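Local coordinates for protein WbmS, polysaccharide deacetylase involved in O-antigen biosynthesis (Bordetella bronchiseptica, PDB 3HFT) that probably removes acetyl groups from a polysaccharide during O-antigen biosynthesis, as a zinc-binding member of the polysaccharide deacetylase family, at residues A[175-180]-A[193-198]; A[188-193]-A[241-246]. One frame throughout, in Å; residues are numbered along the deposited sequence.

Contact 1. Residues A[175-180]-A[193-198]. With EDO (1,2-ethanediol), chain D.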
ATOM      1  N   TYR A 175       6.896   6.274   1.024  1.00 33.35           N
ATOM      2  CA  TYR A 175       7.365   7.290   1.950  1.00 31.67           C
ATOM      3  C   TYR A 175       7.492   6.731   3.337  1.00 33.83           C
ATOM      4  O   TYR A 175       6.882   5.707   3.665  1.00 32.95           O
ATOM      5  CB  TYR A 175       6.519   8.555   1.909  1.00 31.51           C
ATOM      6  CG  TYR A 175       5.127   8.554   2.491  1.00 34.11           C
ATOM      7  CD1 TYR A 175       4.046   8.026   1.790  1.00 33.65           C
ATOM      8  CD2 TYR A 175       4.878   9.187   3.673  1.00 33.60           C
ATOM      9  CE1 TYR A 175       2.763   8.097   2.288  1.00 31.52           C
ATOM     10  CE2 TYR A 175       3.588   9.294   4.174  1.00 33.63           C
ATOM     11  CZ  TYR A 175       2.534   8.749   3.478  1.00 35.66           C
ATOM     12  OH  TYR A 175       1.243   8.890   3.948  1.00 34.67           O
ATOM     13  N   LEU A 176       8.401   7.337   4.103  1.00 31.89           N
ATOM     14  CA  LEU A 176       8.888   6.694   5.320  1.00 31.27           C
ATOM     15  C   LEU A 176       8.678   7.431   6.661  1.00 31.22           C
ATOM     16  O   LEU A 176       8.985   6.897   7.728  1.00 32.78           O
ATOM     17  CB  LEU A 176      10.384   6.358   5.131  1.00 32.64           C
ATOM     18  CG  LEU A 176      11.420   7.426   4.712  1.00 32.76           C
ATOM     19  CD1 LEU A 176      11.426   8.678   5.616  1.00 30.94           C
ATOM     20  CD2 LEU A 176      12.832   6.791   4.601  1.00 33.09           C
ATOM     21  N   TRP A 177       8.129   8.632   6.597  1.00 33.69           N
ATOM     22  CA  TRP A 177       7.892   9.451   7.783  1.00 32.81           C
ATOM     23  C   TRP A 177       6.724  10.394   7.533  1.00 33.55           C
ATOM     24  O   TRP A 177       6.558  10.924   6.412  1.00 32.64           O
ATOM     25  CB  TRP A 177       9.158  10.234   8.145  1.00 33.78           C
ATOM     26  CG  TRP A 177       9.119  10.870   9.540  1.00 32.63           C
ATOM     27  CD1 TRP A 177       9.731  10.395  10.666  1.00 32.87           C
ATOM     28  CD2 TRP A 177       8.550  12.138   9.902  1.00 32.01           C
ATOM     29  NE1 TRP A 177       9.512  11.248  11.724  1.00 33.22           N
ATOM     30  CE2 TRP A 177       8.793  12.326  11.283  1.00 30.58           C
ATOM     31  CE3 TRP A 177       7.786  13.091   9.220  1.00 34.30           C
ATOM     32  CZ2 TRP A 177       8.334  13.459  11.990  1.00 37.02           C
ATOM     33  CZ3 TRP A 177       7.340  14.218   9.917  1.00 35.44           C
ATOM     34  CH2 TRP A 177       7.602  14.377  11.288  1.00 33.64           C
ATOM     35  N   GLU A 178       5.889  10.571   8.563  1.00 32.98           N
ATOM     36  CA  GLU A 178       4.724  11.463   8.507  1.00 32.57           C
ATOM     37  C   GLU A 178       4.504  11.998   9.923  1.00 31.55           C
ATOM     38  O   GLU A 178       4.683  11.268  10.927  1.00 34.07           O
ATOM     39  CB  GLU A 178       3.495  10.746   7.952  1.00 34.73           C
ATOM     40  CG  GLU A 178       2.208  11.567   7.921  1.00 35.07           C
ATOM     41  CD  GLU A 178       1.050  10.824   7.301  1.00 37.97           C
ATOM     42  OE1 GLU A 178       1.287  10.018   6.360  1.00 39.23           O
ATOM     43  OE2 GLU A 178      -0.101  11.039   7.757  1.00 38.80           O
ATOM     44  N   ASP A 179       4.139  13.263  10.004  1.00 33.56           N
ATOM     45  CA  ASP A 179       4.007  13.934  11.309  1.00 36.80           C
ATOM     46  C   ASP A 179       2.991  13.309  12.233  1.00 33.85           C
ATOM     47  O   ASP A 179       3.322  13.004  13.405  1.00 36.02           O
ATOM     48  CB  ASP A 179       3.875  15.486  11.212  1.00 37.21           C
ATOM     49  CG  ASP A 179       2.774  15.971  10.264  1.00 34.03           C
ATOM     50  OD1 ASP A 179       1.916  15.181   9.861  1.00 36.51           O
ATOM     51  OD2 ASP A 179       2.775  17.183   9.929  1.00 33.65           O
ATOM     52  N   ASP A 180       1.759  13.131  11.779  1.00 35.03           N
ATOM     53  CA  ASP A 180       0.757  12.515  12.641  1.00 35.73           C
ATOM     54  C   ASP A 180       1.072  11.046  12.929  1.00 35.59           C
ATOM     55  O   ASP A 180       0.848  10.563  14.047  1.00 36.77           O
ATOM     56  CB  ASP A 180      -0.679  12.734  12.138  1.00 37.01           C
ATOM     57  CG  ASP A 180      -0.892  12.322  10.708  1.00 46.65           C
ATOM     58  OD1 ASP A 180       0.059  11.940  10.006  1.00 40.10           O
ATOM     59  OD2 ASP A 180      -2.039  12.442  10.253  1.00 56.94           O
ATOM     60  N   PHE A 193      19.909  13.942  15.182  1.00 45.51           N
ATOM     61  CA  PHE A 193      20.314  13.475  13.872  1.00 42.98           C
ATOM     62  C   PHE A 193      19.096  12.935  13.121  1.00 41.43           C
ATOM     63  O   PHE A 193      18.049  12.664  13.717  1.00 36.59           O
ATOM     64  CB  PHE A 193      21.384  12.409  14.004  1.00 43.66           C
ATOM     65  CG  PHE A 193      20.906  11.127  14.624  1.00 46.08           C
ATOM     66  CD1 PHE A 193      20.682  11.038  15.977  1.00 47.60           C
ATOM     67  CD2 PHE A 193      20.717   9.991  13.840  1.00 49.08           C
ATOM     68  CE1 PHE A 193      20.254   9.832  16.547  1.00 48.64           C
ATOM     69  CE2 PHE A 193      20.295   8.790  14.395  1.00 43.93           C
ATOM     70  CZ  PHE A 193      20.060   8.707  15.754  1.00 43.89           C
ATOM     71  N   ASP A 194      19.250  12.793  11.815  1.00 38.51           N
ATOM     72  CA  ASP A 194      18.173  12.367  10.959  1.00 38.28           C
ATOM     73  C   ASP A 194      18.073  10.852  11.008  1.00 37.98           C
ATOM     74  O   ASP A 194      18.552  10.145  10.110  1.00 34.97           O
ATOM     75  CB  ASP A 194      18.446  12.865   9.543  1.00 39.20           C
ATOM     76  CG  ASP A 194      18.364  14.396   9.427  1.00 46.17           C
ATOM     77  OD1 ASP A 194      17.639  15.042  10.227  1.00 41.65           O
ATOM     78  OD2 ASP A 194      19.006  14.955   8.508  1.00 45.42           O
ATOM     79  N   TYR A 195      17.419  10.361  12.056  1.00 36.84           N
ATOM     80  CA  TYR A 195      17.323   8.915  12.323  1.00 34.21           C
ATOM     81  C   TYR A 195      16.692   8.094  11.197  1.00 34.49           C
ATOM     82  O   TYR A 195      16.989   6.913  11.024  1.00 33.32           O
ATOM     83  CB  TYR A 195      16.573   8.678  13.638  1.00 36.04           C
ATOM     84  CG  TYR A 195      15.191   9.303  13.762  1.00 35.90           C
ATOM     85  CD1 TYR A 195      14.092   8.730  13.154  1.00 36.13           C
ATOM     86  CD2 TYR A 195      14.974  10.407  14.579  1.00 37.05           C
ATOM     87  CE1 TYR A 195      12.819   9.283  13.274  1.00 35.01           C
ATOM     88  CE2 TYR A 195      13.713  10.957  14.722  1.00 36.30           C
ATOM     89  CZ  TYR A 195      12.622  10.374  14.059  1.00 32.94           C
ATOM     90  OH  TYR A 195      11.351  10.905  14.187  1.00 36.03           O
ATOM     91  N   TRP A 196      15.830   8.743  10.432  1.00 32.54           N
ATOM     92  CA  TRP A 196      15.073   8.114   9.365  1.00 34.25           C
ATOM     93  C   TRP A 196      15.815   8.039   8.034  1.00 33.04           C
ATOM     94  O   TRP A 196      15.371   7.327   7.109  1.00 34.21           O
ATOM     95  CB  TRP A 196      13.767   8.933   9.165  1.00 32.81           C
ATOM     96  CG  TRP A 196      14.040  10.389   9.159  1.00 34.10           C
ATOM     97  CD1 TRP A 196      13.974  11.225  10.216  1.00 36.72           C
ATOM     98  CD2 TRP A 196      14.509  11.169   8.054  1.00 31.55           C
ATOM     99  NE1 TRP A 196      14.379  12.492   9.848  1.00 36.10           N
ATOM    100  CE2 TRP A 196      14.683  12.486   8.513  1.00 33.21           C
ATOM    101  CE3 TRP A 196      14.788  10.881   6.720  1.00 34.21           C
ATOM    102  CZ2 TRP A 196      15.185  13.508   7.699  1.00 33.38           C
ATOM    103  CZ3 TRP A 196      15.266  11.893   5.913  1.00 34.27           C
ATOM    104  CH2 TRP A 196      15.441  13.196   6.398  1.00 34.71           C
ATOM    105  N   TYR A 197      16.938   8.763   7.929  1.00 32.84           N
ATOM    106  CA  TYR A 197      17.631   8.978   6.666  1.00 30.91           C
ATOM    107  C   TYR A 197      18.290   7.739   6.090  1.00 32.85           C
ATOM    108  O   TYR A 197      19.038   7.044   6.773  1.00 31.65           O
ATOM    109  CB  TYR A 197      18.685  10.103   6.816  1.00 31.51           C
ATOM    110  CG  TYR A 197      19.380  10.437   5.514  1.00 32.07           C
ATOM    111  CD1 TYR A 197      18.684  11.029   4.457  1.00 32.42           C
ATOM    112  CD2 TYR A 197      20.725  10.135   5.326  1.00 31.42           C
ATOM    113  CE1 TYR A 197      19.332  11.332   3.230  1.00 31.58           C
ATOM    114  CE2 TYR A 197      21.379  10.433   4.116  1.00 33.21           C
ATOM    115  CZ  TYR A 197      20.673  11.021   3.077  1.00 32.86           C
ATOM    116  OH  TYR A 197      21.334  11.288   1.897  1.00 33.96           O
ATOM    117  N   GLN A 198      18.034   7.502   4.809  1.00 29.15           N
ATOM    118  CA  GLN A 198      18.642   6.447   4.048  1.00 30.29           C
ATOM    119  C   GLN A 198      19.565   7.056   2.967  1.00 32.47           C
ATOM    120  O   GLN A 198      19.088   7.609   1.952  1.00 32.94           O
ATOM    121  CB  GLN A 198      17.554   5.601   3.374  1.00 31.84           C
ATOM    122  CG  GLN A 198      16.436   5.157   4.327  1.00 37.27           C
ATOM    123  CD  GLN A 198      15.524   4.120   3.732  1.00 33.62           C
ATOM    124  OE1 GLN A 198      15.579   3.833   2.522  1.00 31.89           O
ATOM    125  NE2 GLN A 198      14.680   3.521   4.588  1.00 31.60           N
TER
HETATM  126  C1  EDO D 259      -4.541  14.978  10.812  1.00 54.81           C
HETATM  127  O1  EDO D 259      -3.441  14.501  11.591  1.00 39.94           O
HETATM  128  C2  EDO D 259      -4.046  16.016   9.799  1.00 61.80           C
HETATM  129  O2  EDO D 259      -4.940  16.107   8.676  1.00 64.92           O

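Contact 2. Residues A[188-193]-A[241-246]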
ATOM      1  N   GLU A 188      10.515  10.240  17.739  1.00 38.67           N
ATOM      2  CA  GLU A 188      11.057  11.457  18.356  1.00 39.90           C
ATOM      3  C   GLU A 188      11.025  12.670  17.440  1.00 37.40           C
ATOM      4  O   GLU A 188      11.309  12.564  16.241  1.00 35.54           O
ATOM      5  CB  GLU A 188      12.503  11.219  18.743  1.00 39.67           C
ATOM      6  CG  GLU A 188      12.716  10.049  19.698  1.00 47.56           C
ATOM      7  CD  GLU A 188      14.204   9.797  20.047  1.00 51.78           C
ATOM      8  OE1 GLU A 188      15.086  10.597  19.634  1.00 64.96           O
ATOM      9  OE2 GLU A 188      14.479   8.779  20.730  1.00 64.00           O
ATOM     10  N   PHE A 189      10.686  13.823  18.013  1.00 35.56           N
ATOM     11  CA  PHE A 189      10.694  15.098  17.305  1.00 34.34           C
ATOM     12  C   PHE A 189      11.952  15.896  17.604  1.00 37.27           C
ATOM     13  O   PHE A 189      12.247  16.855  16.891  1.00 38.82           O
ATOM     14  CB  PHE A 189       9.466  15.955  17.652  1.00 35.42           C
ATOM     15  CG  PHE A 189       8.192  15.410  17.097  1.00 32.28           C
ATOM     16  CD1 PHE A 189       7.907  15.522  15.745  1.00 36.62           C
ATOM     17  CD2 PHE A 189       7.300  14.743  17.905  1.00 35.99           C
ATOM     18  CE1 PHE A 189       6.760  14.991  15.228  1.00 38.65           C
ATOM     19  CE2 PHE A 189       6.154  14.192  17.367  1.00 35.44           C
ATOM     20  CZ  PHE A 189       5.879  14.342  16.047  1.00 35.48           C
ATOM     21  N   ASP A 190      12.699  15.463  18.619  1.00 38.45           N
ATOM     22  CA  ASP A 190      13.881  16.194  19.121  1.00 42.11           C
ATOM     23  C   ASP A 190      15.192  15.422  19.084  1.00 43.92           C
ATOM     24  O   ASP A 190      16.062  15.629  19.928  1.00 45.69           O
ATOM     25  CB  ASP A 190      13.646  16.637  20.569  1.00 43.53           C
ATOM     26  CG  ASP A 190      13.378  15.456  21.512  1.00 52.82           C
ATOM     27  OD1 ASP A 190      13.145  14.305  21.019  1.00 56.80           O
ATOM     28  OD2 ASP A 190      13.380  15.691  22.751  1.00 67.76           O
ATOM     29  N   SER A 191      15.342  14.538  18.129  1.00 42.59           N
ATOM     30  CA  SER A 191      16.617  13.855  17.914  1.00 43.91           C
ATOM     31  C   SER A 191      17.652  14.845  17.361  1.00 44.03           C
ATOM     32  O   SER A 191      17.309  15.806  16.683  1.00 44.76           O
ATOM     33  CB  SER A 191      16.428  12.690  16.933  1.00 45.68           C
ATOM     34  OG  SER A 191      17.649  11.984  16.779  1.00 47.64           O
ATOM     35  N   THR A 192      18.922  14.610  17.659  1.00 45.19           N
ATOM     36  CA  THR A 192      20.001  15.440  17.127  1.00 48.36           C
ATOM     37  C   THR A 192      20.506  14.985  15.742  1.00 47.48           C
ATOM     38  O   THR A 192      21.445  15.562  15.188  1.00 48.04           O
ATOM     39  CB  THR A 192      21.208  15.427  18.090  1.00 49.68           C
ATOM     40  OG1 THR A 192      21.645  14.073  18.276  1.00 54.72           O
ATOM     41  CG2 THR A 192      20.820  16.027  19.436  1.00 50.75           C
ATOM     42  N   PHE A 193      19.909  13.942  15.182  1.00 45.51           N
ATOM     43  CA  PHE A 193      20.314  13.475  13.872  1.00 42.98           C
ATOM     44  C   PHE A 193      19.096  12.935  13.121  1.00 41.43           C
ATOM     45  O   PHE A 193      18.049  12.664  13.717  1.00 36.59           O
ATOM     46  CB  PHE A 193      21.384  12.409  14.004  1.00 43.66           C
ATOM     47  CG  PHE A 193      20.906  11.127  14.624  1.00 46.08           C
ATOM     48  CD1 PHE A 193      20.682  11.038  15.977  1.00 47.60           C
ATOM     49  CD2 PHE A 193      20.717   9.991  13.840  1.00 49.08           C
ATOM     50  CE1 PHE A 193      20.254   9.832  16.547  1.00 48.64           C
ATOM     51  CE2 PHE A 193      20.295   8.790  14.395  1.00 43.93           C
ATOM     52  CZ  PHE A 193      20.060   8.707  15.754  1.00 43.89           C
ATOM     53  N   THR A 241       5.507  24.759  22.510  1.00 33.67           N
ATOM     54  CA  THR A 241       6.793  25.435  22.663  1.00 35.38           C
ATOM     55  C   THR A 241       7.958  24.450  22.875  1.00 36.35           C
ATOM     56  O   THR A 241       9.118  24.850  22.868  1.00 36.42           O
ATOM     57  CB  THR A 241       6.757  26.540  23.766  1.00 37.84           C
ATOM     58  OG1 THR A 241       6.283  25.981  24.987  1.00 39.30           O
ATOM     59  CG2 THR A 241       5.853  27.685  23.347  1.00 38.04           C
ATOM     60  N   SER A 242       7.655  23.172  23.067  0.50 36.79           N
ATOM     61  CA  SER A 242       8.700  22.140  23.134  0.50 37.42           C
ATOM     62  C   SER A 242       9.012  21.664  21.714  0.50 36.06           C
ATOM     63  O   SER A 242       8.751  22.375  20.740  0.50 36.39           O
ATOM     64  CB  SER A 242       8.231  20.966  23.997  0.50 37.84           C
ATOM     65  OG  SER A 242       7.214  20.225  23.343  0.50 42.47           O
ATOM     66  N   ALA A 243       9.599  20.475  21.595  1.00 36.28           N
ATOM     67  CA  ALA A 243       9.868  19.884  20.294  1.00 35.89           C
ATOM     68  C   ALA A 243       8.569  19.346  19.706  1.00 34.34           C
ATOM     69  O   ALA A 243       7.723  18.795  20.438  1.00 33.63           O
ATOM     70  CB  ALA A 243      10.867  18.759  20.437  1.00 33.51           C
ATOM     71  N   GLY A 244       8.402  19.496  18.393  1.00 34.05           N
ATOM     72  CA  GLY A 244       7.264  18.918  17.712  1.00 33.99           C
ATOM     73  C   GLY A 244       7.518  18.902  16.218  1.00 33.51           C
ATOM     74  O   GLY A 244       8.679  19.027  15.776  1.00 32.28           O
ATOM     75  N   SER A 245       6.441  18.799  15.450  1.00 34.00           N
ATOM     76  CA  SER A 245       6.497  18.712  13.982  1.00 32.32           C
ATOM     77  C   SER A 245       7.190  19.898  13.343  1.00 33.94           C
ATOM     78  O   SER A 245       7.939  19.735  12.380  1.00 32.63           O
ATOM     79  CB  SER A 245       5.089  18.573  13.395  1.00 34.20           C
ATOM     80  OG  SER A 245       4.465  17.363  13.839  1.00 35.70           O
ATOM     81  N   ARG A 246       6.964  21.094  13.874  1.00 30.99           N
ATOM     82  CA  ARG A 246       7.555  22.306  13.328  1.00 31.31           C
ATOM     83  C   ARG A 246       9.056  22.363  13.593  1.00 34.00           C
ATOM     84  O   ARG A 246       9.850  22.645  12.692  1.00 32.67           O
ATOM     85  CB  ARG A 246       6.906  23.540  13.943  1.00 33.35           C
ATOM     86  CG  ARG A 246       7.270  24.851  13.285  1.00 33.27           C
ATOM     87  CD  ARG A 246       6.695  25.995  14.104  1.00 33.12           C
ATOM     88  NE  ARG A 246       6.824  27.268  13.420  1.00 34.20           N
ATOM     89  CZ  ARG A 246       6.028  27.702  12.445  1.00 36.83           C
ATOM     90  NH1 ARG A 246       5.050  26.974  11.993  1.00 31.65           N
ATOM     91  NH2 ARG A 246       6.244  28.872  11.891  1.00 35.15           N
TER

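Contact 1. Residues A[175-180]-A[193-198]
Tyr-195 OH has two partners: it accepts the indole N-H of Trp-177, with NE1 to OH at 3.1 Å and an N-H...O angle of 154°, and it is hydrogen-bonded to the carbonyl oxygen of Glu-188. The hydroxyl lies at the edge of the indole, 15° out of its plane, and the two aromatic side chains cross at about a right angle, rim to rim. The CA-CB bond of Trp-177 points toward 193-198, with CG anti to the backbone N. There CD1 of Trp-177 meets CD1 of Trp-196 at 4.3 Å, with the five-membered rings oblique at 50°, completing a three-ring aromatic cluster. Trp-177 belongs to the short, weakly bonded strand 177-178 at one margin of the parallel sheet of this deacetylase domain; 193-198 is part of the loop leading to neighbouring strand 203-207, with a type I turn at 194-197. Beside the cluster, Leu-176 places CD2 3.6 Å from Trp-196 O and CD1 4.2 Å from Trp-196 CE3. Leu-176 and Gln-198 meet tip to tip, CD2 to NE2 3.8 Å, while Gln-198 NE2 is hydrogen-bonded to Ile-158 O and OE1 to Leu-160 N. Phe-248 stacks on Trp-177.

Contact 2. Residues A[188-193]-A[241-246]
Apolar and van der Waals packing joins the loop 188-193, which follows helix 179-185, to the N-terminal end of the C-terminal helix 245-256, in a partly buried region near the protein surface. Phe-189 carries most of it. Its CG stands anti to the carbonyl carbon (chi1 -70°), and the ring lies obliquely against the backbone of Gly-244, where CD1 comes 3.4 Å from Gly-244 C. Farther along the ring, CE1 reaches Ser-245 OG at 3.6 Å. That hydroxyl has its polar partner elsewhere, in Thr-216 O, so the phenyl group packs beside a hydrogen bond that ties the helix start to another loop. Gly-244 is the N-cap residue, and its own N is hydrogen-bonded to Thr-247 OG1 in the first turn. The phenyl ring meets the main chain leading into the helix through CA, C and O of Gly-244. The two backbones are close here, with Phe-189 CA and Gly-244 CA 5.2 Å apart. Toward the exposed side, Ala-243 points its methyl at the loop: CB is 3.5 Å from Asp-190 CB and 4.2 Å from Phe-189 CB. Asp-190 therefore contributes its methylene, not its carboxylate, to the touching surface. Phe-189 also touches Ala-182 and Cys-183 of helix 179-185.

How the contacts relate
Contacts 1 and 2 have centres about 12 Å apart and touch directly, their segments alternating along the chain and sharing Phe-193. The hydrogen bond from Tyr-195 OH to Glu-188 O, 2.6 Å, joins the two, while Trp-177 CZ2 approaches Phe-189 CE1 at 3.9 Å. Asp-179 CB packs against Ser-245 OG at 3.3 Å. Helix 245-256 serves both, through Phe-248 in contact 1 and its first turn in contact 2. The zinc ion, held by Asp-46, His-92 and His-127, is about 13 Å from the side chain of Trp-177 and 14 Å from that of Ser-245. Nearer the metal site, a 1,2-ethanediol, probably from crystallisation, bridges Asp-180, Asp-46 and His-211.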